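Local coordinates for protein H subunit of photosynthetic reaction center complex (Rhodopseudomonas palustris, PDB 6Z5S) that probably caps the cytoplasmic face of the photosynthetic reaction centre, steadying its core subunits and assisting proton delivery to the secondary quinone, at residues 195-200 / 206-211; 178-183 / 189-194; 150-155 / 213-218. One frame throughout, in Å; residues are numbered along the deposited sequence.

Interaction 1 of 3, residues 195-200 / 206-211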
ATOM      1  N   PHE D 195      27.360  -5.998  11.983  1.00 58.31           N
ATOM      2  CA  PHE D 195      27.832  -7.209  12.631  1.00 58.31           C
ATOM      3  C   PHE D 195      28.422  -6.939  14.003  1.00 58.31           C
ATOM      4  O   PHE D 195      29.014  -7.843  14.598  1.00 58.31           O
ATOM      5  CB  PHE D 195      28.868  -7.908  11.755  1.00 58.31           C
ATOM      6  CG  PHE D 195      28.275  -8.743  10.667  1.00 58.31           C
ATOM      7  CD1 PHE D 195      27.675  -9.951  10.957  1.00 58.31           C
ATOM      8  CD2 PHE D 195      28.321  -8.324   9.354  1.00 58.31           C
ATOM      9  CE1 PHE D 195      27.136 -10.721   9.965  1.00 58.31           C
ATOM     10  CE2 PHE D 195      27.781  -9.094   8.355  1.00 58.31           C
ATOM     11  CZ  PHE D 195      27.188 -10.294   8.662  1.00 58.31           C
ATOM     12  N   ALA D 196      28.283  -5.725  14.516  1.00 73.27           N
ATOM     13  CA  ALA D 196      28.860  -5.364  15.798  1.00 73.27           C
ATOM     14  C   ALA D 196      27.812  -4.682  16.659  1.00 73.27           C
ATOM     15  O   ALA D 196      26.933  -3.977  16.158  1.00 73.27           O
ATOM     16  CB  ALA D 196      30.070  -4.445  15.632  1.00 73.27           C
ATOM     17  N   LEU D 197      27.913  -4.899  17.963  1.00 90.66           N
ATOM     18  CA  LEU D 197      27.064  -4.229  18.940  1.00 90.66           C
ATOM     19  C   LEU D 197      27.892  -3.114  19.566  1.00 90.66           C
ATOM     20  O   LEU D 197      28.510  -3.290  20.617  1.00 90.66           O
ATOM     21  CB  LEU D 197      26.544  -5.198  19.991  1.00 90.66           C
ATOM     22  CG  LEU D 197      25.234  -5.901  19.639  1.00 90.66           C
ATOM     23  CD1 LEU D 197      24.144  -4.865  19.440  1.00 90.66           C
ATOM     24  CD2 LEU D 197      25.372  -6.786  18.410  1.00 90.66           C
ATOM     25  N   ILE D 198      27.908  -1.962  18.903  1.00 95.93           N
ATOM     26  CA  ILE D 198      28.638  -0.796  19.414  1.00 95.93           C
ATOM     27  C   ILE D 198      27.669  -0.049  20.321  1.00 95.93           C
ATOM     28  O   ILE D 198      27.014   0.927  19.950  1.00 95.93           O
ATOM     29  CB  ILE D 198      29.225   0.066  18.291  1.00 95.93           C
ATOM     30  CG1 ILE D 198      29.982   1.244  18.900  1.00 95.93           C
ATOM     31  CG2 ILE D 198      28.160   0.488  17.283  1.00 95.93           C
ATOM     32  CD1 ILE D 198      31.081   0.815  19.831  1.00 95.93           C
ATOM     33  N   ASN D 199      27.577  -0.530  21.553  1.00102.66           N
ATOM     34  CA  ASN D 199      26.772   0.102  22.577  1.00102.66           C
ATOM     35  C   ASN D 199      27.522   0.274  23.879  1.00102.66           C
ATOM     36  O   ASN D 199      27.006   0.948  24.778  1.00102.66           O
ATOM     37  CB  ASN D 199      25.505  -0.716  22.849  1.00102.66           C
ATOM     38  CG  ASN D 199      25.815  -2.105  23.354  1.00102.66           C
ATOM     39  OD1 ASN D 199      26.490  -2.881  22.683  1.00102.66           O
ATOM     40  ND2 ASN D 199      25.328  -2.424  24.545  1.00102.66           N
ATOM     41  N   ASP D 200      28.715  -0.301  24.004  1.00104.63           N
ATOM     42  CA  ASP D 200      29.427  -0.384  25.267  1.00104.63           C
ATOM     43  C   ASP D 200      28.529  -1.087  26.279  1.00104.63           C
ATOM     44  O   ASP D 200      28.041  -0.446  27.218  1.00104.63           O
ATOM     45  CB  ASP D 200      29.840   1.014  25.745  1.00104.63           C
ATOM     46  CG  ASP D 200      30.647   0.991  27.030  1.00104.63           C
ATOM     47  OD1 ASP D 200      30.719  -0.062  27.684  1.00104.63           O
ATOM     48  OD2 ASP D 200      31.208   2.043  27.395  1.00104.63           O
ATOM     49  N   SER D 206      31.165  -5.677  21.054  1.00 88.04           N
ATOM     50  CA  SER D 206      31.103  -7.128  21.013  1.00 88.04           C
ATOM     51  C   SER D 206      30.579  -7.604  19.670  1.00 88.04           C
ATOM     52  O   SER D 206      29.594  -7.071  19.149  1.00 88.04           O
ATOM     53  CB  SER D 206      30.211  -7.662  22.128  1.00 88.04           C
ATOM     54  OG  SER D 206      28.859  -7.318  21.887  1.00 88.04           O
ATOM     55  N   VAL D 207      31.236  -8.621  19.125  1.00 80.65           N
ATOM     56  CA  VAL D 207      30.830  -9.265  17.886  1.00 80.65           C
ATOM     57  C   VAL D 207      30.595 -10.734  18.189  1.00 80.65           C
ATOM     58  O   VAL D 207      31.521 -11.443  18.598  1.00 80.65           O
ATOM     59  CB  VAL D 207      31.883  -9.095  16.785  1.00 80.65           C
ATOM     60  CG1 VAL D 207      31.591 -10.032  15.633  1.00 80.65           C
ATOM     61  CG2 VAL D 207      31.903  -7.666  16.314  1.00 80.65           C
ATOM     62  N   ASP D 208      29.366 -11.191  17.986  1.00 79.70           N
ATOM     63  CA  ASP D 208      28.993 -12.558  18.304  1.00 79.70           C
ATOM     64  C   ASP D 208      29.047 -13.492  17.107  1.00 79.70           C
ATOM     65  O   ASP D 208      28.739 -14.677  17.253  1.00 79.70           O
ATOM     66  CB  ASP D 208      27.594 -12.586  18.907  1.00 79.70           C
ATOM     67  CG  ASP D 208      26.615 -11.770  18.109  1.00 79.70           C
ATOM     68  OD1 ASP D 208      26.820 -10.544  18.011  1.00 79.70           O
ATOM     69  OD2 ASP D 208      25.650 -12.351  17.572  1.00 79.70           O
ATOM     70  N   ALA D 209      29.424 -12.998  15.929  1.00 71.23           N
ATOM     71  CA  ALA D 209      29.458 -13.856  14.751  1.00 71.23           C
ATOM     72  C   ALA D 209      30.662 -14.787  14.779  1.00 71.23           C
ATOM     73  O   ALA D 209      30.521 -16.000  14.615  1.00 71.23           O
ATOM     74  CB  ALA D 209      29.462 -13.007  13.483  1.00 71.23           C
ATOM     75  N   ILE D 210      31.851 -14.237  14.986  1.00 71.99           N
ATOM     76  CA  ILE D 210      33.067 -15.023  15.101  1.00 71.99           C
ATOM     77  C   ILE D 210      33.607 -14.854  16.511  1.00 71.99           C
ATOM     78  O   ILE D 210      33.161 -13.996  17.270  1.00 71.99           O
ATOM     79  CB  ILE D 210      34.121 -14.620  14.060  1.00 71.99           C
ATOM     80  CG1 ILE D 210      34.695 -13.248  14.399  1.00 71.99           C
ATOM     81  CG2 ILE D 210      33.505 -14.594  12.679  1.00 71.99           C
ATOM     82  CD1 ILE D 210      35.610 -12.700  13.346  1.00 71.99           C
ATOM     83  N   ARG D 211      34.583 -15.684  16.853  1.00 77.16           N
ATOM     84  CA  ARG D 211      35.197 -15.599  18.164  1.00 77.16           C
ATOM     85  C   ARG D 211      36.449 -14.729  18.100  1.00 77.16           C
ATOM     86  O   ARG D 211      36.811 -14.195  17.051  1.00 77.16           O
ATOM     87  CB  ARG D 211      35.510 -16.989  18.698  1.00 77.16           C
ATOM     88  CG  ARG D 211      36.338 -17.836  17.779  1.00 77.16           C
ATOM     89  CD  ARG D 211      36.712 -19.136  18.450  1.00 77.16           C
ATOM     90  NE  ARG D 211      37.773 -19.816  17.723  1.00 77.16           N
ATOM     91  CZ  ARG D 211      37.560 -20.747  16.803  1.00 77.16           C
ATOM     92  NH1 ARG D 211      38.584 -21.314  16.184  1.00 77.16           N
ATOM     93  NH2 ARG D 211      36.321 -21.110  16.505  1.00 77.16           N
TER

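Interaction 2 of 3, residues 178-183 / 189-194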
ATOM      1  N   LEU D 178      34.174  -0.459  11.159  1.00 65.80           N
ATOM      2  CA  LEU D 178      35.126  -0.149  12.213  1.00 65.80           C
ATOM      3  C   LEU D 178      36.456  -0.790  11.864  1.00 65.80           C
ATOM      4  O   LEU D 178      36.514  -1.992  11.594  1.00 65.80           O
ATOM      5  CB  LEU D 178      34.653  -0.667  13.570  1.00 65.80           C
ATOM      6  CG  LEU D 178      33.238  -0.330  14.018  1.00 65.80           C
ATOM      7  CD1 LEU D 178      32.971  -0.966  15.363  1.00 65.80           C
ATOM      8  CD2 LEU D 178      33.050   1.169  14.088  1.00 65.80           C
ATOM      9  N   GLU D 179      37.512   0.008  11.843  1.00 73.81           N
ATOM     10  CA  GLU D 179      38.845  -0.549  11.700  1.00 73.81           C
ATOM     11  C   GLU D 179      39.267  -1.141  13.031  1.00 73.81           C
ATOM     12  O   GLU D 179      39.020  -0.560  14.087  1.00 73.81           O
ATOM     13  CB  GLU D 179      39.838   0.520  11.254  1.00 73.81           C
ATOM     14  CG  GLU D 179      41.010  -0.027  10.477  1.00 73.81           C
ATOM     15  CD  GLU D 179      41.703   1.035   9.654  1.00 73.81           C
ATOM     16  OE1 GLU D 179      41.498   2.233   9.936  1.00 73.81           O
ATOM     17  OE2 GLU D 179      42.452   0.677   8.724  1.00 73.81           O
ATOM     18  N   VAL D 180      39.898  -2.305  12.983  1.00 80.95           N
ATOM     19  CA  VAL D 180      40.294  -3.022  14.183  1.00 80.95           C
ATOM     20  C   VAL D 180      41.761  -3.378  14.065  1.00 80.95           C
ATOM     21  O   VAL D 180      42.149  -4.136  13.168  1.00 80.95           O
ATOM     22  CB  VAL D 180      39.458  -4.288  14.403  1.00 80.95           C
ATOM     23  CG1 VAL D 180      40.004  -5.051  15.570  1.00 80.95           C
ATOM     24  CG2 VAL D 180      38.011  -3.919  14.644  1.00 80.95           C
ATOM     25  N   GLU D 181      42.574  -2.805  14.944  1.00 91.42           N
ATOM     26  CA  GLU D 181      43.929  -3.276  15.167  1.00 91.42           C
ATOM     27  C   GLU D 181      43.841  -4.644  15.822  1.00 91.42           C
ATOM     28  O   GLU D 181      43.388  -4.758  16.964  1.00 91.42           O
ATOM     29  CB  GLU D 181      44.683  -2.290  16.051  1.00 91.42           C
ATOM     30  CG  GLU D 181      46.136  -2.626  16.285  1.00 91.42           C
ATOM     31  CD  GLU D 181      46.969  -2.489  15.030  1.00 91.42           C
ATOM     32  OE1 GLU D 181      46.585  -1.702  14.140  1.00 91.42           O
ATOM     33  OE2 GLU D 181      48.012  -3.162  14.937  1.00 91.42           O
ATOM     34  N   VAL D 182      44.238  -5.685  15.090  1.00 93.00           N
ATOM     35  CA  VAL D 182      44.146  -7.032  15.624  1.00 93.00           C
ATOM     36  C   VAL D 182      45.056  -7.149  16.847  1.00 93.00           C
ATOM     37  O   VAL D 182      45.919  -6.299  17.100  1.00 93.00           O
ATOM     38  CB  VAL D 182      44.511  -8.062  14.543  1.00 93.00           C
ATOM     39  CG1 VAL D 182      45.993  -8.025  14.272  1.00 93.00           C
ATOM     40  CG2 VAL D 182      44.030  -9.460  14.912  1.00 93.00           C
ATOM     41  N   ALA D 183      44.857  -8.221  17.613  1.00 96.95           N
ATOM     42  CA  ALA D 183      45.367  -8.311  18.976  1.00 96.95           C
ATOM     43  C   ALA D 183      46.867  -8.070  19.086  1.00 96.95           C
ATOM     44  O   ALA D 183      47.292  -7.095  19.714  1.00 96.95           O
ATOM     45  CB  ALA D 183      45.025  -9.678  19.569  1.00 96.95           C
ATOM     46  N   VAL D 189      41.975  -4.829  10.332  1.00 69.94           N
ATOM     47  CA  VAL D 189      40.918  -5.497   9.587  1.00 69.94           C
ATOM     48  C   VAL D 189      39.618  -4.734   9.775  1.00 69.94           C
ATOM     49  O   VAL D 189      39.394  -4.090  10.802  1.00 69.94           O
ATOM     50  CB  VAL D 189      40.754  -6.966  10.022  1.00 69.94           C
ATOM     51  CG1 VAL D 189      41.978  -7.760   9.635  1.00 69.94           C
ATOM     52  CG2 VAL D 189      40.516  -7.043  11.508  1.00 69.94           C
ATOM     53  N   LEU D 190      38.754  -4.809   8.776  1.00 61.26           N
ATOM     54  CA  LEU D 190      37.487  -4.104   8.839  1.00 61.26           C
ATOM     55  C   LEU D 190      36.432  -4.964   9.518  1.00 61.26           C
ATOM     56  O   LEU D 190      36.475  -6.194   9.471  1.00 61.26           O
ATOM     57  CB  LEU D 190      37.019  -3.707   7.443  1.00 61.26           C
ATOM     58  CG  LEU D 190      37.775  -2.526   6.840  1.00 61.26           C
ATOM     59  CD1 LEU D 190      37.260  -2.228   5.457  1.00 61.26           C
ATOM     60  CD2 LEU D 190      37.644  -1.313   7.729  1.00 61.26           C
ATOM     61  N   LEU D 191      35.487  -4.298  10.166  1.00 60.86           N
ATOM     62  CA  LEU D 191      34.368  -4.960  10.828  1.00 60.86           C
ATOM     63  C   LEU D 191      33.095  -4.225  10.449  1.00 60.86           C
ATOM     64  O   LEU D 191      32.947  -3.037  10.799  1.00 60.86           O
ATOM     65  CB  LEU D 191      34.568  -4.965  12.339  1.00 60.86           C
ATOM     66  CG  LEU D 191      33.337  -5.173  13.207  1.00 60.86           C
ATOM     67  CD1 LEU D 191      32.727  -6.525  12.945  1.00 60.86           C
ATOM     68  CD2 LEU D 191      33.712  -5.029  14.656  1.00 60.86           C
ATOM     69  N   PRO D 192      32.174  -4.858   9.728  1.00 58.68           N
ATOM     70  CA  PRO D 192      30.940  -4.167   9.352  1.00 58.68           C
ATOM     71  C   PRO D 192      30.138  -3.788  10.583  1.00 58.68           C
ATOM     72  O   PRO D 192      29.996  -4.574  11.520  1.00 58.68           O
ATOM     73  CB  PRO D 192      30.203  -5.197   8.492  1.00 58.68           C
ATOM     74  CG  PRO D 192      31.246  -6.151   8.058  1.00 58.68           C
ATOM     75  CD  PRO D 192      32.230  -6.215   9.174  1.00 58.68           C
ATOM     76  N   VAL D 193      29.624  -2.558  10.577  1.00 59.83           N
ATOM     77  CA  VAL D 193      28.857  -2.070  11.723  1.00 59.83           C
ATOM     78  C   VAL D 193      27.664  -2.962  12.047  1.00 59.83           C
ATOM     79  O   VAL D 193      27.458  -3.268  13.233  1.00 59.83           O
ATOM     80  CB  VAL D 193      28.450  -0.601  11.497  1.00 59.83           C
ATOM     81  CG1 VAL D 193      27.479  -0.152  12.565  1.00 59.83           C
ATOM     82  CG2 VAL D 193      29.674   0.287  11.490  1.00 59.83           C
ATOM     83  N   PRO D 194      26.853  -3.412  11.083  1.00 58.94           N
ATOM     84  CA  PRO D 194      25.716  -4.271  11.446  1.00 58.94           C
ATOM     85  C   PRO D 194      26.115  -5.567  12.121  1.00 58.94           C
ATOM     86  O   PRO D 194      25.275  -6.188  12.779  1.00 58.94           O
ATOM     87  CB  PRO D 194      25.033  -4.532  10.099  1.00 58.94           C
ATOM     88  CG  PRO D 194      25.414  -3.386   9.266  1.00 58.94           C
ATOM     89  CD  PRO D 194      26.816  -3.067   9.651  1.00 58.94           C
TER

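Interaction 3 of 3, residues 150-155 / 213-218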
ATOM      1  N   MET D 150      37.648   1.568  22.181  1.00 89.71           N
ATOM      2  CA  MET D 150      37.054   0.366  22.746  1.00 89.71           C
ATOM      3  C   MET D 150      37.713  -0.865  22.136  1.00 89.71           C
ATOM      4  O   MET D 150      37.801  -0.969  20.906  1.00 89.71           O
ATOM      5  CB  MET D 150      35.552   0.318  22.483  1.00 89.71           C
ATOM      6  CG  MET D 150      34.752   1.473  23.035  1.00 89.71           C
ATOM      7  SD  MET D 150      32.994   1.126  22.844  1.00 89.71           S
ATOM      8  CE  MET D 150      32.257   2.688  23.306  1.00 89.71           C
ATOM      9  N   PRO D 151      38.204  -1.800  22.945  1.00 90.43           N
ATOM     10  CA  PRO D 151      38.737  -3.048  22.384  1.00 90.43           C
ATOM     11  C   PRO D 151      37.606  -4.003  22.029  1.00 90.43           C
ATOM     12  O   PRO D 151      36.726  -4.282  22.844  1.00 90.43           O
ATOM     13  CB  PRO D 151      39.616  -3.604  23.511  1.00 90.43           C
ATOM     14  CG  PRO D 151      39.137  -2.950  24.739  1.00 90.43           C
ATOM     15  CD  PRO D 151      38.496  -1.654  24.379  1.00 90.43           C
ATOM     16  N   VAL D 152      37.639  -4.497  20.807  1.00 87.78           N
ATOM     17  CA  VAL D 152      36.599  -5.383  20.301  1.00 87.78           C
ATOM     18  C   VAL D 152      36.856  -6.797  20.794  1.00 87.78           C
ATOM     19  O   VAL D 152      37.998  -7.280  20.797  1.00 87.78           O
ATOM     20  CB  VAL D 152      36.543  -5.323  18.766  1.00 87.78           C
ATOM     21  CG1 VAL D 152      37.870  -5.727  18.183  1.00 87.78           C
ATOM     22  CG2 VAL D 152      35.435  -6.213  18.234  1.00 87.78           C
ATOM     23  N   VAL D 153      35.778  -7.469  21.185  1.00 86.25           N
ATOM     24  CA  VAL D 153      35.821  -8.785  21.800  1.00 86.25           C
ATOM     25  C   VAL D 153      35.056  -9.766  20.921  1.00 86.25           C
ATOM     26  O   VAL D 153      34.069  -9.409  20.270  1.00 86.25           O
ATOM     27  CB  VAL D 153      35.239  -8.733  23.232  1.00 86.25           C
ATOM     28  CG1 VAL D 153      33.740  -8.510  23.198  1.00 86.25           C
ATOM     29  CG2 VAL D 153      35.571  -9.985  23.997  1.00 86.25           C
ATOM     30  N   GLY D 154      35.525 -11.012  20.900  1.00 83.89           N
ATOM     31  CA  GLY D 154      34.922 -12.042  20.075  1.00 83.89           C
ATOM     32  C   GLY D 154      33.552 -12.481  20.546  1.00 83.89           C
ATOM     33  O   GLY D 154      32.874 -11.749  21.269  1.00 83.89           O
ATOM     34  N   CYS D 155      33.120 -13.668  20.124  1.00 86.34           N
ATOM     35  CA  CYS D 155      31.868 -14.235  20.606  1.00 86.34           C
ATOM     36  C   CYS D 155      32.066 -15.113  21.826  1.00 86.34           C
ATOM     37  O   CYS D 155      31.169 -15.208  22.669  1.00 86.34           O
ATOM     38  CB  CYS D 155      31.189 -15.051  19.506  1.00 86.34           C
ATOM     39  SG  CYS D 155      29.633 -15.816  20.007  1.00 86.34           S
ATOM     40  N   ASP D 213      39.809 -14.958  18.282  1.00 74.93           N
ATOM     41  CA  ASP D 213      41.001 -15.152  17.466  1.00 74.93           C
ATOM     42  C   ASP D 213      40.703 -14.985  15.985  1.00 74.93           C
ATOM     43  O   ASP D 213      41.578 -14.562  15.222  1.00 74.93           O
ATOM     44  CB  ASP D 213      41.596 -16.532  17.720  1.00 74.93           C
ATOM     45  CG  ASP D 213      40.587 -17.636  17.525  1.00 74.93           C
ATOM     46  OD1 ASP D 213      39.533 -17.597  18.190  1.00 74.93           O
ATOM     47  OD2 ASP D 213      40.840 -18.535  16.698  1.00 74.93           O
ATOM     48  N   GLN D 214      39.478 -15.302  15.564  1.00 72.79           N
ATOM     49  CA  GLN D 214      39.127 -15.280  14.151  1.00 72.79           C
ATOM     50  C   GLN D 214      39.303 -13.912  13.517  1.00 72.79           C
ATOM     51  O   GLN D 214      39.327 -13.820  12.286  1.00 72.79           O
ATOM     52  CB  GLN D 214      37.689 -15.751  13.968  1.00 72.79           C
ATOM     53  CG  GLN D 214      37.451 -17.146  14.487  1.00 72.79           C
ATOM     54  CD  GLN D 214      36.216 -17.776  13.899  1.00 72.79           C
ATOM     55  OE1 GLN D 214      35.154 -17.776  14.512  1.00 72.79           O
ATOM     56  NE2 GLN D 214      36.348 -18.319  12.699  1.00 72.79           N
ATOM     57  N   PHE D 215      39.440 -12.855  14.316  1.00 70.89           N
ATOM     58  CA  PHE D 215      39.699 -11.538  13.756  1.00 70.89           C
ATOM     59  C   PHE D 215      41.010 -11.491  12.995  1.00 70.89           C
ATOM     60  O   PHE D 215      41.223 -10.566  12.206  1.00 70.89           O
ATOM     61  CB  PHE D 215      39.695 -10.489  14.860  1.00 70.89           C
ATOM     62  CG  PHE D 215      38.336 -10.183  15.385  1.00 70.89           C
ATOM     63  CD1 PHE D 215      37.542  -9.245  14.765  1.00 70.89           C
ATOM     64  CD2 PHE D 215      37.843 -10.844  16.490  1.00 70.89           C
ATOM     65  CE1 PHE D 215      36.286  -8.966  15.240  1.00 70.89           C
ATOM     66  CE2 PHE D 215      36.588 -10.570  16.969  1.00 70.89           C
ATOM     67  CZ  PHE D 215      35.808  -9.628  16.344  1.00 70.89           C
ATOM     68  N   ALA D 216      41.895 -12.460  13.209  1.00 70.97           N
ATOM     69  CA  ALA D 216      43.111 -12.509  12.412  1.00 70.97           C
ATOM     70  C   ALA D 216      42.816 -12.874  10.965  1.00 70.97           C
ATOM     71  O   ALA D 216      43.532 -12.437  10.059  1.00 70.97           O
ATOM     72  CB  ALA D 216      44.097 -13.503  13.018  1.00 70.97           C
ATOM     73  N   GLY D 217      41.767 -13.653  10.726  1.00 63.83           N
ATOM     74  CA  GLY D 217      41.471 -14.142   9.399  1.00 63.83           C
ATOM     75  C   GLY D 217      40.566 -13.282   8.555  1.00 63.83           C
ATOM     76  O   GLY D 217      40.303 -13.636   7.404  1.00 63.83           O
ATOM     77  N   VAL D 218      40.077 -12.166   9.084  1.00 60.91           N
ATOM     78  CA  VAL D 218      39.209 -11.287   8.296  1.00 60.91           C
ATOM     79  C   VAL D 218      39.966 -10.813   7.063  1.00 60.91           C
ATOM     80  O   VAL D 218      41.133 -10.395   7.178  1.00 60.91           O
ATOM     81  CB  VAL D 218      38.742 -10.096   9.147  1.00 60.91           C
ATOM     82  CG1 VAL D 218      37.888  -9.153   8.332  1.00 60.91           C
ATOM     83  CG2 VAL D 218      37.979 -10.588  10.356  1.00 60.91           C
TER

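Interaction 1 of 3, residues 195-200 / 206-211
L197 and S206 form a single antiparallel hydrogen-bonded pair where the chain turns back past itself after a short excursion. L197 N gives its proton to S206 O over 3.0 Å, nearly straight at 166°, with the donor tilted 19° from the carbonyl plane. The leucine side chain can be followed outward from there. Its CB stands 3.7 Å from S206 OG and is just as near the carbonyl oxygen that takes the backbone bond. With CG anti to the carbonyl carbon (chi1 -88°), the side chain carries CD2 toward D208, ending 4.0 Å from D208 OD1, the two side chains crossing at a slant. One residue on from S206, V207 brings both methyls up to F195 O, and its CG2 also touches A196 CB at 3.8 Å. A looser touch, F195 CD1 to A209 CB at 4.3 Å, meets the ring obliquely. L191 of strand 188-192 packs against both A196 and V207, while side chains of neighbouring protein chains lie against F195, L197 and I198. One backbone bond thus sets the alignment at this junction of the PRC-barrel domain, and apolar packing of A196 on V207 and F195 on A209 makes up much of the remainder, with L197 at the border between that packing and an exposed carboxylate.

Interaction 2 of 3, residues 178-183 / 189-194
This is the ladder of an antiparallel beta hairpin, strands 174-182 and 188-192, at the edge of the four-stranded sheet in the PRC-barrel domain. Two hydrogen-bonded pairs, L178 with L191 and V180 with V189, flank the non-hydrogen-bonded pair E179 with L190. Each outer pair is bonded in both directions at 2.9 Å, as between L178 N and L191 O. L178 N meets its acceptor almost straight (171°), whereas L191 N reaches L178 O at a bent 131°. The directions of the two strands differ by 137°. One face carries L178, V180, V189 and L191. There the two leucines run side by side, L178 CD1 lying 4.2 Å from L191 CD2. V180 CG2 reaches L191 CB at 4.3 Å, and V180 CB comes to 4.1 Å from V189 CG2. On the other face, L190 CD2 leans back to 4.2 Å from E179 CA, and the E179 carboxylate makes a salt bridge with R133. Strand 161-169 continues the sheet beyond 174-182. V152 of strand 152-153 packs against V180 and L191, and helix 229-245 packs against L190, L191 and P192, the hydroxyl of Y239 bonding L190 O.

Interaction 3 of 3, residues 150-155 / 213-218
Q214 O, one residue ahead of the F215 ring that meets V152 and G154, is gripped by two donors: G217 N, 2.9 Å from Q214 O, and the hydroxyl of Y238 in helix 229-245. A second turn bond, A216 N to D213 O at 2.9 Å, completes the short 3-10 segment 214-216, the turn from which F215 projects. With CG anti to the carbonyl carbon (chi1 -73°), the phenyl group extends toward the strand 152-153, and only its far end does the touching. G154 CA comes up to the ring edge near the ring plane, 3.8 Å from F215 CE2; at a glycine the backbone itself makes this approach. V152 and F215 point at each other from opposite directions, V152 CG2 lying anti to its own backbone N and 3.9 Å from F215 CZ, oblique to the ring. V153 O is 4.3 Å from F215 CZ, and probably accepts from V207 N. That bond belongs to the small parallel pairing of strands 152-153 and 205-206 in the PRC-barrel domain: V153 bonds V205 and V207 on one edge, and V152 bonds G160, just ahead of strand 161-169. No hydrogen bond links the two segments directly, and the contact is buried and small. Polar groups hold the turn instead: D213 OD1 forms a salt bridge with R211 NE, and Q214 OE1 accepts from R211 N. Y239 of helix 229-245 lies against the F215 ring, and V218 packs on both Y238 and Y239.

After the membrane helix 9-31 and a long stretch with short strands, the chain reaches 150-155, whose partner 213-218 arrives only some sixty residues later, so interaction 3 closes the widest loop. Within that span the chain builds the hairpin of interaction 2, then the short loop of interaction 1; these follow one another in series, and no contact crosses another. The centres are only 8 to 10 Å apart. I198 of interaction 1 touches M150 of interaction 3, and V189 of the hairpin meets the backbone oxygen of F215. Interaction 3 thus brings strand 152-153 against the loop leading to helix 229-245, beside the hairpin's apolar face.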